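Local coordinates for putative polysaccharide biosynthesis protein with aminopeptidase-like domain (PDB 3K9T) that probably acts in the biosynthesis of modified polysaccharides, binds one zinc ion per subunit and is not expected to act as a peptidase despite its aminopeptidase-like region, at residues 6-11 / 208-213; 201-206 / 344-349. One frame throughout, in Å; residues are numbered along the deposited sequence.

Contact 1: 6-11 / 208-213; sequences NKYIQN and AKALSK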
loop_
_atom_site.group_PDB
_atom_site.type_symbol
_atom_site.label_atom_id
_atom_site.label_comp_id
_atom_site.label_asym_id
_atom_site.label_seq_id
_atom_site.Cartn_x
_atom_site.Cartn_y
_atom_site.Cartn_z
ATOM N N ASN A 6 29.717 -3.651 21.359
ATOM C CA ASN A 6 29.034 -4.836 21.869
ATOM C C ASN A 6 29.180 -5.007 23.385
ATOM O O ASN A 6 28.250 -5.413 24.046
ATOM C CB ASN A 6 29.501 -6.105 21.158
ATOM C CG ASN A 6 29.228 -6.100 19.650
ATOM O OD1 ASN A 6 28.593 -5.203 19.089
ATOM N ND2 ASN A 6 29.739 -7.118 18.983
ATOM N N LYS A 7 30.337 -4.669 23.934
ATOM C CA LYS A 7 30.578 -4.865 25.358
ATOM C C LYS A 7 29.722 -3.894 26.150
ATOM O O LYS A 7 29.291 -4.240 27.249
ATOM C CB LYS A 7 32.084 -4.752 25.729
ATOM C CG LYS A 7 32.738 -3.419 25.314
ATOM C CD LYS A 7 34.289 -3.326 25.511
ATOM C CE LYS A 7 34.956 -2.200 24.599
ATOM N NZ LYS A 7 35.488 -2.681 23.243
ATOM N N TYR A 8 29.489 -2.694 25.599
ATOM C CA TYR A 8 28.624 -1.715 26.245
ATOM C C TYR A 8 27.165 -2.195 26.245
ATOM O O TYR A 8 26.460 -2.055 27.253
ATOM C CB TYR A 8 28.728 -0.339 25.577
ATOM C CG TYR A 8 30.089 0.308 25.755
ATOM C CD1 TYR A 8 30.421 0.994 26.916
ATOM C CD2 TYR A 8 31.035 0.235 24.765
ATOM C CE1 TYR A 8 31.681 1.566 27.071
ATOM C CE2 TYR A 8 32.275 0.794 24.908
ATOM C CZ TYR A 8 32.605 1.449 26.060
ATOM O OH TYR A 8 33.861 2.005 26.152
ATOM N N ILE A 9 26.709 -2.766 25.128
ATOM C CA ILE A 9 25.361 -3.299 25.064
ATOM C C ILE A 9 25.268 -4.454 26.058
ATOM O O ILE A 9 24.305 -4.535 26.827
ATOM C CB ILE A 9 24.969 -3.752 23.643
ATOM C CG1 ILE A 9 24.862 -2.538 22.719
ATOM C CG2 ILE A 9 23.671 -4.498 23.681
ATOM C CD1 ILE A 9 24.839 -2.861 21.199
ATOM N N GLN A 10 26.285 -5.317 26.092
ATOM C CA GLN A 10 26.261 -6.471 27.007
ATOM C C GLN A 10 26.303 -6.095 28.481
ATOM O O GLN A 10 25.876 -6.880 29.317
ATOM C CB GLN A 10 27.398 -7.429 26.705
ATOM C CG GLN A 10 27.191 -8.245 25.408
ATOM C CD GLN A 10 28.521 -8.669 24.741
ATOM O OE1 GLN A 10 29.607 -8.559 25.332
ATOM N NE2 GLN A 10 28.430 -9.124 23.494
ATOM N N ASN A 11 26.800 -4.906 28.816
ATOM C CA ASN A 11 26.853 -4.492 30.220
ATOM C C ASN A 11 25.772 -3.479 30.598
ATOM O O ASN A 11 25.867 -2.753 31.608
ATOM C CB ASN A 11 28.228 -3.912 30.554
ATOM C CG ASN A 11 28.482 -3.903 32.029
ATOM O OD1 ASN A 11 28.107 -4.847 32.733
ATOM N ND2 ASN A 11 29.083 -2.833 32.525
ATOM N N ALA A 208 26.824 9.455 25.118
ATOM C CA ALA A 208 28.026 10.282 24.842
ATOM C C ALA A 208 29.271 9.650 25.489
ATOM O O ALA A 208 30.316 9.507 24.851
ATOM C CB ALA A 208 27.831 11.720 25.326
ATOM N N LYS A 209 29.110 9.208 26.731
ATOM C CA LYS A 209 30.205 8.620 27.478
ATOM C C LYS A 209 30.752 7.352 26.787
ATOM O O LYS A 209 31.966 7.157 26.734
ATOM C CB LYS A 209 29.737 8.323 28.898
ATOM C CG LYS A 209 30.855 8.006 29.827
ATOM C CD LYS A 209 30.400 7.398 31.155
ATOM C CE LYS A 209 29.690 8.360 32.050
ATOM N NZ LYS A 209 29.961 7.980 33.500
ATOM N N ALA A 210 29.858 6.506 26.264
ATOM C CA ALA A 210 30.259 5.308 25.515
ATOM C C ALA A 210 30.888 5.655 24.139
ATOM O O ALA A 210 31.940 5.144 23.801
ATOM C CB ALA A 210 29.057 4.339 25.339
ATOM N N LEU A 211 30.245 6.513 23.354
ATOM C CA LEU A 211 30.737 6.853 22.012
ATOM C C LEU A 211 32.122 7.504 22.009
ATOM O O LEU A 211 32.929 7.259 21.119
ATOM C CB LEU A 211 29.739 7.720 21.247
ATOM C CG LEU A 211 28.578 6.996 20.568
ATOM C CD1 LEU A 211 27.891 7.981 19.613
ATOM C CD2 LEU A 211 29.043 5.772 19.820
ATOM N N SER A 212 32.360 8.332 23.020
ATOM C CA SER A 212 33.647 8.934 23.306
ATOM C C SER A 212 34.820 7.984 23.239
ATOM O O SER A 212 35.931 8.412 22.993
ATOM C CB SER A 212 33.638 9.483 24.736
ATOM O OG SER A 212 32.929 10.681 24.788
ATOM N N LYS A 213 34.574 6.722 23.549
ATOM C CA LYS A 213 35.616 5.729 23.635
ATOM C C LYS A 213 35.802 4.920 22.358
ATOM O O LYS A 213 36.660 4.042 22.318
ATOM C CB LYS A 213 35.291 4.825 24.817
ATOM C CG LYS A 213 35.362 5.618 26.142
ATOM C CD LYS A 213 34.934 4.825 27.336
ATOM C CE LYS A 213 35.271 5.562 28.642
ATOM N NZ LYS A 213 34.664 6.877 28.755
#

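Contact 2: 201-206 / 344-349; sequences VALITF and KTYLEV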
loop_
_atom_site.group_PDB
_atom_site.type_symbol
_atom_site.label_atom_id
_atom_site.label_comp_id
_atom_site.label_asym_id
_atom_site.label_seq_id
_atom_site.Cartn_x
_atom_site.Cartn_y
_atom_site.Cartn_z
ATOM N N VAL A 201 18.174 13.241 29.827
ATOM C CA VAL A 201 19.401 13.897 30.214
ATOM C C VAL A 201 20.402 12.832 30.630
ATOM O O VAL A 201 21.505 12.821 30.110
ATOM C CB VAL A 201 19.207 14.937 31.359
ATOM C CG1 VAL A 201 20.579 15.441 31.852
ATOM C CG2 VAL A 201 18.378 16.067 30.878
ATOM N N ALA A 202 20.012 11.916 31.532
ATOM C CA ALA A 202 20.968 10.888 31.991
ATOM C C ALA A 202 21.305 9.912 30.880
ATOM O O ALA A 202 22.468 9.510 30.778
ATOM C CB ALA A 202 20.503 10.166 33.236
ATOM N N LEU A 203 20.336 9.569 30.016
ATOM C CA LEU A 203 20.608 8.609 28.926
ATOM C C LEU A 203 21.635 9.130 27.924
ATOM O O LEU A 203 22.596 8.461 27.605
ATOM C CB LEU A 203 19.318 8.188 28.204
ATOM C CG LEU A 203 19.495 7.407 26.892
ATOM C CD1 LEU A 203 19.974 6.073 27.262
ATOM C CD2 LEU A 203 18.227 7.300 26.032
ATOM N N ILE A 204 21.382 10.311 27.394
ATOM C CA ILE A 204 22.228 10.935 26.387
ATOM C C ILE A 204 23.637 11.113 26.985
ATOM O O ILE A 204 24.626 10.912 26.290
ATOM C CB ILE A 204 21.534 12.270 25.932
ATOM C CG1 ILE A 204 20.310 11.944 25.074
ATOM C CG2 ILE A 204 22.360 13.164 25.177
ATOM C CD1 ILE A 204 20.599 11.097 23.962
ATOM N N THR A 205 23.727 11.406 28.285
ATOM C CA THR A 205 25.024 11.536 28.934
ATOM C C THR A 205 25.827 10.239 28.785
ATOM O O THR A 205 26.988 10.253 28.328
ATOM C CB THR A 205 24.884 11.993 30.384
ATOM O OG1 THR A 205 24.333 13.316 30.361
ATOM C CG2 THR A 205 26.264 12.023 31.113
ATOM N N PHE A 206 25.180 9.123 29.091
ATOM C CA PHE A 206 25.829 7.824 28.988
ATOM C C PHE A 206 26.070 7.332 27.554
ATOM O O PHE A 206 27.021 6.614 27.310
ATOM C CB PHE A 206 25.124 6.792 29.873
ATOM C CG PHE A 206 25.572 6.866 31.310
ATOM C CD1 PHE A 206 25.090 7.855 32.151
ATOM C CD2 PHE A 206 26.533 5.998 31.793
ATOM C CE1 PHE A 206 25.529 7.952 33.458
ATOM C CE2 PHE A 206 26.973 6.082 33.100
ATOM C CZ PHE A 206 26.466 7.049 33.941
ATOM N N LYS A 344 20.597 0.418 25.622
ATOM C CA LYS A 344 20.919 -0.671 24.703
ATOM C C LYS A 344 20.326 -0.389 23.301
ATOM O O LYS A 344 20.993 -0.558 22.262
ATOM C CB LYS A 344 20.389 -1.986 25.323
ATOM C CG LYS A 344 20.389 -3.232 24.454
ATOM C CD LYS A 344 20.433 -4.513 25.319
ATOM C CE LYS A 344 19.068 -5.055 25.705
ATOM N NZ LYS A 344 18.452 -5.774 24.572
ATOM N N THR A 345 19.089 0.089 23.261
ATOM C CA THR A 345 18.420 0.309 21.971
ATOM C C THR A 345 19.077 1.466 21.194
ATOM O O THR A 345 19.316 1.386 19.978
ATOM C CB THR A 345 16.915 0.499 22.127
ATOM O OG1 THR A 345 16.332 -0.611 22.869
ATOM C CG2 THR A 345 16.282 0.629 20.752
ATOM N N TYR A 346 19.369 2.536 21.905
ATOM C CA TYR A 346 20.055 3.665 21.315
ATOM C C TYR A 346 21.404 3.208 20.785
ATOM O O TYR A 346 21.784 3.579 19.675
ATOM C CB TYR A 346 20.204 4.850 22.318
ATOM C CG TYR A 346 19.060 5.865 22.284
ATOM C CD1 TYR A 346 17.834 5.600 22.881
ATOM C CD2 TYR A 346 19.226 7.113 21.686
ATOM C CE1 TYR A 346 16.807 6.550 22.858
ATOM C CE2 TYR A 346 18.210 8.063 21.656
ATOM C CZ TYR A 346 17.000 7.779 22.226
ATOM O OH TYR A 346 15.983 8.726 22.201
ATOM N N LEU A 347 22.144 2.414 21.559
ATOM C CA LEU A 347 23.442 1.924 21.081
ATOM C C LEU A 347 23.297 1.048 19.817
ATOM O O LEU A 347 24.143 1.092 18.908
ATOM C CB LEU A 347 24.186 1.171 22.200
ATOM C CG LEU A 347 24.755 2.011 23.355
ATOM C CD1 LEU A 347 25.639 1.162 24.236
ATOM C CD2 LEU A 347 25.549 3.210 22.826
ATOM N N GLU A 348 22.230 0.252 19.764
ATOM C CA GLU A 348 21.982 -0.634 18.611
ATOM C C GLU A 348 21.629 0.193 17.382
ATOM O O GLU A 348 22.011 -0.134 16.242
ATOM C CB GLU A 348 20.844 -1.616 18.908
ATOM C CG GLU A 348 20.733 -2.771 17.889
ATOM C CD GLU A 348 21.986 -3.599 17.824
ATOM O OE1 GLU A 348 22.610 -3.796 18.890
ATOM O OE2 GLU A 348 22.357 -4.057 16.715
ATOM N N VAL A 349 20.861 1.252 17.622
ATOM C CA VAL A 349 20.573 2.200 16.580
ATOM C C VAL A 349 21.883 2.761 16.027
ATOM O O VAL A 349 22.060 2.766 14.804
ATOM C CB VAL A 349 19.622 3.291 17.054
ATOM C CG1 VAL A 349 19.612 4.482 16.090
ATOM C CG2 VAL A 349 18.246 2.693 17.217
#

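Contact 1: 6-11 / 208-213
Y8 meets A210 and K213, its ring taking the A210 methyl on one face and its hydroxyl reaching K213. At A208 the carbonyl oxygen takes two donors from S212: the backbone N at 3.0 Å and the hydroxyl OG at 2.9 Å, the latter standing above the carbonyl plane. K209 NZ is hydrogen-bonded to H48. A210 makes the carbon contact. Its methyl points at helix 5-10 and sits 3.9 Å from Y8 CD1, over one face of the tyrosine ring and displaced toward the rim. Measured to the centroid of the Y8 ring, A210 CB is 4.2 Å away and 19° off the normal, a CH-pi contact. With the small A210 methyl against the ring, Y8 CA and A210 CA come to 7.2 Å.

In the fold, helix 194-211 is the crossover of a beta-alpha-beta unit, joining the parallel neighbours 181-187 and 219-225 of the mixed sheet, while helix 5-10 belongs to the N-terminal part of the aminopeptidase-like region. L211 turns the other way, onto Y220 and F222 of that sheet. S212, besides holding A208, pairs its OG with Y172 OH in strand 166-174.

K213 lies across the tyrosine at about a right angle. Its aliphatic part meets the phenol oxygen, K213 CD standing 3.2 Å from Y8 OH and K213 CB 3.4 Å from it. The chain runs extended and then bends at chi4 (58°), which carries the ammonium back over the helix end to a weak bond from K213 NZ to K209 O. A diol molecule, probably from the crystallisation liquor, also hydrogen-bonds to K213 NZ.

Contact 2: 201-206 / 344-349
Segments 201-206 and 344-349 approach most closely at L203 and Y346, where the two CA atoms are 9.1 Å apart. That spacing is filled by side chains, and no hydrogen bond passes between the segments. This is helix-to-helix packing inside the zinc-exopeptidase-like alpha/beta fold: 201-206 is the middle of the beta-alpha-beta crossover helix 194-211, and 344-349 lies within the long helix 336-355 toward the end of the aminopeptidase-like region.

L203 carries the contact. Its CG lies opposite the backbone N (chi1 169°), which sends the branch straight out at the other helix, and methyl CD2 settles on one face of the Y346 ring. L203 CD2 is 3.8 Å from the ring centroid and tilted 23° from the normal, so the CH-pi contact is made a little toward the rim, on the side of CD1 and CE1. L203 CD2 is 3.6 Å from Y346 CE1. I204 arrives differently: its CB starts out to one side, yet the far end of the chain swings back until I204 CD1 is 4.5 Å from Y346 CE2, a looser, oblique touch near that atom.

What holds the far end of Y346 is its hydroxyl, hydrogen-bonded to the carbonyl oxygen of L314 in strand 311-315, so this buried hydroxyl is satisfied on the central sheet, while L203 packs on one face of the ring. The loop beyond, through A251, touches both I204 and Y346. Away from segment 344-349, V201 O receives T205 N at 3.2 Å and T205 OG1 at 2.9 Å, the two donors reaching it from opposite faces of its carbonyl plane.

How the contacts relate
The two contacts share helix 194-211, contact 2 using its middle and contact 1 its C-terminal end, with centres about 9 Å apart. Along the chain their segments alternate: 6-11, 201-206, 208-213, then 344-349. Helices 5-10 and 336-355 also meet each other directly, with I9 against K344, L347 and E348, and Y8 against L347, so three helices pack as one group beside the central mixed sheet. R417 of the winged helix-turn-helix domain pairs with both N6 and E348, tying that domain to this group. The zinc ligand D196 lies near the start of the shared helix, away from both contacts.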